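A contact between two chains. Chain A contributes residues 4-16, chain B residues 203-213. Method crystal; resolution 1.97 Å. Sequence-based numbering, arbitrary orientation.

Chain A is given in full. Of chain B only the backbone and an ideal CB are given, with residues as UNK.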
# COMPACT_ATOMS: atom_id res chain seq x y z
N LYS A 4 -16.15 -15.06 -3.78
CA LYS A 4 -16.26 -14.07 -2.65
C LYS A 4 -16.68 -12.64 -3.06
O LYS A 4 -17.30 -11.96 -2.24
CB LYS A 4 -15.00 -14.02 -1.79
CG LYS A 4 -15.00 -15.02 -0.62
CD LYS A 4 -13.82 -14.80 0.33
CE LYS A 4 -12.52 -15.38 -0.23
NZ LYS A 4 -12.63 -16.87 -0.42
N THR A 5 -16.35 -12.19 -4.27
CA THR A 5 -16.97 -10.95 -4.82
C THR A 5 -17.81 -11.23 -6.06
O THR A 5 -17.67 -12.30 -6.65
CB THR A 5 -15.97 -9.80 -5.13
OG1 THR A 5 -15.05 -10.20 -6.15
CG2 THR A 5 -15.20 -9.37 -3.89
N ILE A 6 -18.68 -10.27 -6.42
CA ILE A 6 -19.41 -10.23 -7.70
C ILE A 6 -18.53 -9.66 -8.81
O ILE A 6 -18.30 -10.34 -9.82
CB ILE A 6 -20.71 -9.44 -7.54
CG1 ILE A 6 -21.62 -10.18 -6.55
CG2 ILE A 6 -21.38 -9.19 -8.87
CD1 ILE A 6 -22.84 -9.40 -6.03
N VAL A 7 -18.00 -8.45 -8.62
CA VAL A 7 -17.14 -7.84 -9.61
C VAL A 7 -15.70 -8.30 -9.34
O VAL A 7 -15.34 -8.67 -8.20
CB VAL A 7 -17.19 -6.30 -9.56
CG1 VAL A 7 -16.17 -5.73 -10.47
CG2 VAL A 7 -18.60 -5.75 -9.95
N SER A 8 -14.85 -8.29 -10.36
CA SER A 8 -13.51 -8.86 -10.14
C SER A 8 -12.60 -7.98 -9.29
O SER A 8 -12.55 -6.75 -9.45
CB SER A 8 -12.84 -9.23 -11.44
OG SER A 8 -12.10 -8.16 -11.99
N MET A 9 -11.75 -8.62 -8.48
CA MET A 9 -10.84 -7.89 -7.61
C MET A 9 -9.95 -6.96 -8.41
O MET A 9 -9.62 -5.87 -7.97
CB MET A 9 -9.99 -8.86 -6.78
CG MET A 9 -10.70 -9.42 -5.57
SD MET A 9 -11.35 -8.19 -4.39
CE MET A 9 -9.92 -7.19 -3.91
N ALA A 10 -9.59 -7.35 -9.62
CA ALA A 10 -8.71 -6.48 -10.39
C ALA A 10 -9.51 -5.23 -10.79
O ALA A 10 -8.94 -4.13 -10.89
CB ALA A 10 -8.22 -7.17 -11.64
N VAL A 11 -10.80 -5.40 -11.02
CA VAL A 11 -11.63 -4.19 -11.27
C VAL A 11 -11.76 -3.40 -9.95
O VAL A 11 -11.49 -2.22 -9.92
CB VAL A 11 -13.04 -4.49 -11.85
CG1 VAL A 11 -13.87 -3.21 -11.88
CG2 VAL A 11 -12.98 -5.10 -13.31
N ILE A 12 -12.10 -4.08 -8.86
CA ILE A 12 -12.33 -3.37 -7.59
C ILE A 12 -11.14 -2.50 -7.18
O ILE A 12 -11.30 -1.34 -6.72
CB ILE A 12 -12.70 -4.39 -6.52
CG1 ILE A 12 -14.06 -5.03 -6.84
CG2 ILE A 12 -12.67 -3.81 -5.05
CD1 ILE A 12 -14.31 -6.31 -6.11
N ARG A 13 -9.91 -3.02 -7.38
CA ARG A 13 -8.72 -2.27 -7.00
C ARG A 13 -8.39 -1.06 -7.89
O ARG A 13 -7.67 -0.16 -7.46
CB ARG A 13 -7.52 -3.21 -6.93
CG ARG A 13 -7.70 -4.33 -5.89
CD ARG A 13 -6.33 -4.94 -5.48
NE ARG A 13 -6.47 -6.00 -4.46
CZ ARG A 13 -6.59 -5.78 -3.14
NH1 ARG A 13 -6.65 -4.53 -2.65
NH2 ARG A 13 -6.64 -6.81 -2.30
N ARG A 14 -8.96 -0.97 -9.09
CA ARG A 14 -8.73 0.27 -9.86
C ARG A 14 -9.71 1.37 -9.47
O ARG A 14 -9.43 2.56 -9.71
CB ARG A 14 -8.83 -0.02 -11.38
CG ARG A 14 -7.58 -0.76 -11.95
CD ARG A 14 -7.57 -0.90 -13.47
NE ARG A 14 -8.70 -1.68 -13.97
CZ ARG A 14 -8.64 -2.99 -14.21
NH1 ARG A 14 -7.54 -3.66 -13.93
NH2 ARG A 14 -9.69 -3.65 -14.66
N LEU A 15 -10.82 0.98 -8.86
CA LEU A 15 -11.87 1.96 -8.48
C LEU A 15 -11.44 3.05 -7.52
O LEU A 15 -11.81 4.21 -7.70
CB LEU A 15 -13.15 1.28 -7.97
CG LEU A 15 -13.86 0.28 -8.87
CD1 LEU A 15 -14.97 -0.37 -8.10
CD2 LEU A 15 -14.35 0.92 -10.22
N PRO A 16 -10.63 2.71 -6.49
CA PRO A 16 -10.20 3.82 -5.64
C PRO A 16 -9.30 4.75 -6.40
O PRO A 16 -9.24 5.92 -6.09
CB PRO A 16 -9.43 3.12 -4.50
CG PRO A 16 -10.14 1.78 -4.42
CD PRO A 16 -10.36 1.40 -5.86
N UNK B 203 -14.56 -1.15 2.28
CA UNK B 203 -15.90 -0.55 2.20
C UNK B 203 -16.65 -1.10 0.97
O UNK B 203 -17.88 -1.34 1.01
CB UNK B 203 -15.80 0.98 2.13
N UNK B 204 -15.92 -1.27 -0.13
CA UNK B 204 -16.56 -1.76 -1.34
C UNK B 204 -17.17 -3.13 -1.13
O UNK B 204 -18.37 -3.37 -1.44
CB UNK B 204 -15.55 -1.81 -2.49
N UNK B 205 -16.41 -4.00 -0.47
CA UNK B 205 -16.85 -5.38 -0.31
C UNK B 205 -17.91 -5.57 0.73
O UNK B 205 -18.76 -6.47 0.58
CB UNK B 205 -15.65 -6.27 0.04
N UNK B 206 -17.91 -4.73 1.78
CA UNK B 206 -19.01 -4.72 2.74
C UNK B 206 -20.35 -4.32 2.11
O UNK B 206 -21.40 -4.64 2.63
CB UNK B 206 -18.68 -3.77 3.89
N UNK B 207 -20.31 -3.62 0.98
CA UNK B 207 -21.55 -3.12 0.36
C UNK B 207 -21.90 -3.69 -0.96
O UNK B 207 -22.95 -3.33 -1.53
CB UNK B 207 -21.47 -1.60 0.20
N UNK B 208 -21.05 -4.57 -1.47
CA UNK B 208 -21.26 -5.00 -2.83
C UNK B 208 -22.64 -5.66 -3.04
O UNK B 208 -23.31 -5.37 -4.05
CB UNK B 208 -20.15 -5.97 -3.23
N UNK B 209 -23.04 -6.55 -2.13
CA UNK B 209 -24.24 -7.33 -2.42
C UNK B 209 -25.42 -6.39 -2.40
O UNK B 209 -26.28 -6.44 -3.27
CB UNK B 209 -24.43 -8.47 -1.42
N UNK B 210 -25.46 -5.51 -1.40
CA UNK B 210 -26.41 -4.42 -1.44
C UNK B 210 -26.40 -3.69 -2.77
O UNK B 210 -27.45 -3.52 -3.40
CB UNK B 210 -26.12 -3.44 -0.31
N UNK B 211 -25.23 -3.25 -3.22
CA UNK B 211 -25.12 -2.43 -4.42
C UNK B 211 -25.80 -3.10 -5.62
O UNK B 211 -26.44 -2.42 -6.43
CB UNK B 211 -23.65 -2.15 -4.73
N UNK B 212 -25.60 -4.40 -5.76
CA UNK B 212 -26.19 -5.15 -6.86
C UNK B 212 -27.60 -5.66 -6.56
O UNK B 212 -28.20 -6.27 -7.43
CB UNK B 212 -25.29 -6.33 -7.21
N UNK B 213 -28.07 -5.50 -5.33
CA UNK B 213 -29.46 -5.76 -4.96
C UNK B 213 -30.21 -4.44 -5.20
O UNK B 213 -31.28 -4.43 -5.80
CB UNK B 213 -29.59 -6.24 -3.51

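Chain B runs through this contact as one helix, so some of its CA-to-CB bonds point toward chain A while other positions lie out of its reach.

Position 203 has nothing of chain A within 5.5 Å of its ideal CB, so chain A barely restricts the choice. The residue is Ser203(B), whose backbone O accepts a hydrogen bond from the side chain of position 207, one turn on.

At position 204 the CA-to-CB bond points toward chain A, and the ideal CB lies 4.3 Å from CG2 of Ile12(A). Beyond it Val7(A), Ile12(A) and Leu15(A) offer an apolar surface, suited to a large aliphatic or aromatic side chain. The residue is Tyr204(B). With chi1 t, its ring receives CG1 of Ile12(A) over one face, 4.0 Å from the ring centroid in a CH-pi contact, while CD1 of Leu15(A) comes to 3.8 Å from CE1 of Tyr204(B). CG2 of Val7(A) lies 3.3 Å from OH of Tyr204(B), a polar end to which position 208 gives a purpose.

Position 205 also points toward chain A, but more openly: the ideal CB is 5.0 Å from CG2 of Thr5(A), with the thioether of Met9(A) farther along. A long side chain with an aliphatic stem would suit, such as Met, Gln, Lys or Arg, although nearby Arg13(A) makes a positive charge less obvious. The residue is Arg205(B). Its CG lies 3.9 Å from CG2 of Thr5(A), and CE of Met9(A) sits over one face of its guanidinium. The like charges do approach, NH2 of Arg205(B) lying 4.3 Å from NH2 of Arg13(A), but both NH2 groups are hydrogen-bonded, that of Arg13(A) elsewhere in the structure and that of Arg205(B) to a residue just outside the stretches.

Positions 206 and 207 are out of chain A's reach. They hold Leu206(B) and Asn207(B), the latter bonding through ND2 to O of Ser203(B), 3.0 Å away.

Position 208 faces the loop of chain A, where the successive backbone NH groups of Ile6(A) and Val7(A) stand free to donate. An acceptor is needed, and a carboxylate can serve both donors at once; with the ideal CB about 5.6 Å from N of Ile6(A) and 6.3 Å from N of Val7(A), the longer acid is favoured. Glu208(B), extended with chi1 and chi2 t, accepts from N of Ile6(A) at OE1 (2.6 Å) and from N of Val7(A) at OE2 (2.9 Å), both nearly linear. The OH of Tyr204(B) donates to OE2 of Glu208(B) at 2.6 Å, tying the carboxylate to its own helix.

Position 209 points sideways at the margin, where many residues would do; Glu209(B) leads its end away. Positions 210 and 213 have nothing of chain A near their ideal CB, so chain A sets little limit; they hold Glu210(B) and Lys213(B). Position 211, though directed toward chain A, has Leu211(B) without contact.

At position 212 the ideal CB is 4.1 Å from CD1 of Ile6(A), inviting an apolar group. Phe212(B) lays a ring face against CG2 of Ile6(A), 4.1 Å from the centroid and almost on the ring normal, and its CZ reaches 3.4 Å from CG2 of Val7(A).

Chain B 203-213: SYRLNEEELFK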
# COMPACT_ATOMS: atom_id res chain seq x y z
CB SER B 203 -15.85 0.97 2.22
OG SER B 203 -14.81 1.45 1.38
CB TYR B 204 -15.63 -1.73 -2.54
CG TYR B 204 -16.29 -2.38 -3.74
CD1 TYR B 204 -16.76 -1.63 -4.81
CD2 TYR B 204 -16.43 -3.75 -3.80
CE1 TYR B 204 -17.38 -2.26 -5.92
CE2 TYR B 204 -17.04 -4.38 -4.87
CZ TYR B 204 -17.50 -3.63 -5.93
OH TYR B 204 -18.08 -4.31 -7.01
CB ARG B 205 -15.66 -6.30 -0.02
CG ARG B 205 -14.81 -6.53 -1.25
CD ARG B 205 -13.60 -7.40 -0.90
NE ARG B 205 -12.48 -6.52 -0.59
CZ ARG B 205 -11.28 -6.99 -0.27
NH1 ARG B 205 -11.10 -8.32 -0.23
NH2 ARG B 205 -10.27 -6.16 -0.03
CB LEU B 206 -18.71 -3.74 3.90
CG LEU B 206 -17.66 -4.23 4.92
CD1 LEU B 206 -17.17 -3.11 5.81
CD2 LEU B 206 -18.16 -5.38 5.75
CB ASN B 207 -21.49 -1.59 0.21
CG ASN B 207 -21.62 -0.92 1.51
OD1 ASN B 207 -22.66 -0.98 2.16
ND2 ASN B 207 -20.52 -0.35 1.98
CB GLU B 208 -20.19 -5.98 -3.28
CG GLU B 208 -20.29 -6.24 -4.79
CD GLU B 208 -19.22 -7.17 -5.34
OE1 GLU B 208 -19.02 -8.24 -4.76
OE2 GLU B 208 -18.54 -6.80 -6.32
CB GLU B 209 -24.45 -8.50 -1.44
CG GLU B 209 -24.34 -8.06 0.01
CD GLU B 209 -25.34 -8.72 0.96
OE1 GLU B 209 -25.70 -9.91 0.76
OE2 GLU B 209 -25.74 -8.02 1.94
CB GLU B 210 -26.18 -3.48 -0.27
CG GLU B 210 -27.41 -2.68 0.12
CD GLU B 210 -27.08 -1.33 0.75
OE1 GLU B 210 -26.07 -0.69 0.35
OE2 GLU B 210 -27.87 -0.87 1.62
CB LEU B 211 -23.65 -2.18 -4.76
CG LEU B 211 -23.20 -1.45 -6.02
CD1 LEU B 211 -23.72 -0.00 -6.05
CD2 LEU B 211 -21.63 -1.48 -6.15
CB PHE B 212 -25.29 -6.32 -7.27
CG PHE B 212 -24.11 -5.90 -8.03
CD1 PHE B 212 -24.17 -5.74 -9.40
CD2 PHE B 212 -22.93 -5.54 -7.36
CE1 PHE B 212 -23.07 -5.28 -10.10
CE2 PHE B 212 -21.83 -5.10 -8.06
CZ PHE B 212 -21.87 -4.98 -9.43
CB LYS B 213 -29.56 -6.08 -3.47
CG LYS B 213 -29.92 -7.50 -3.03
CD LYS B 213 -30.24 -7.49 -1.53
CE LYS B 213 -29.05 -6.91 -0.72
NZ LYS B 213 -29.34 -5.85 0.33
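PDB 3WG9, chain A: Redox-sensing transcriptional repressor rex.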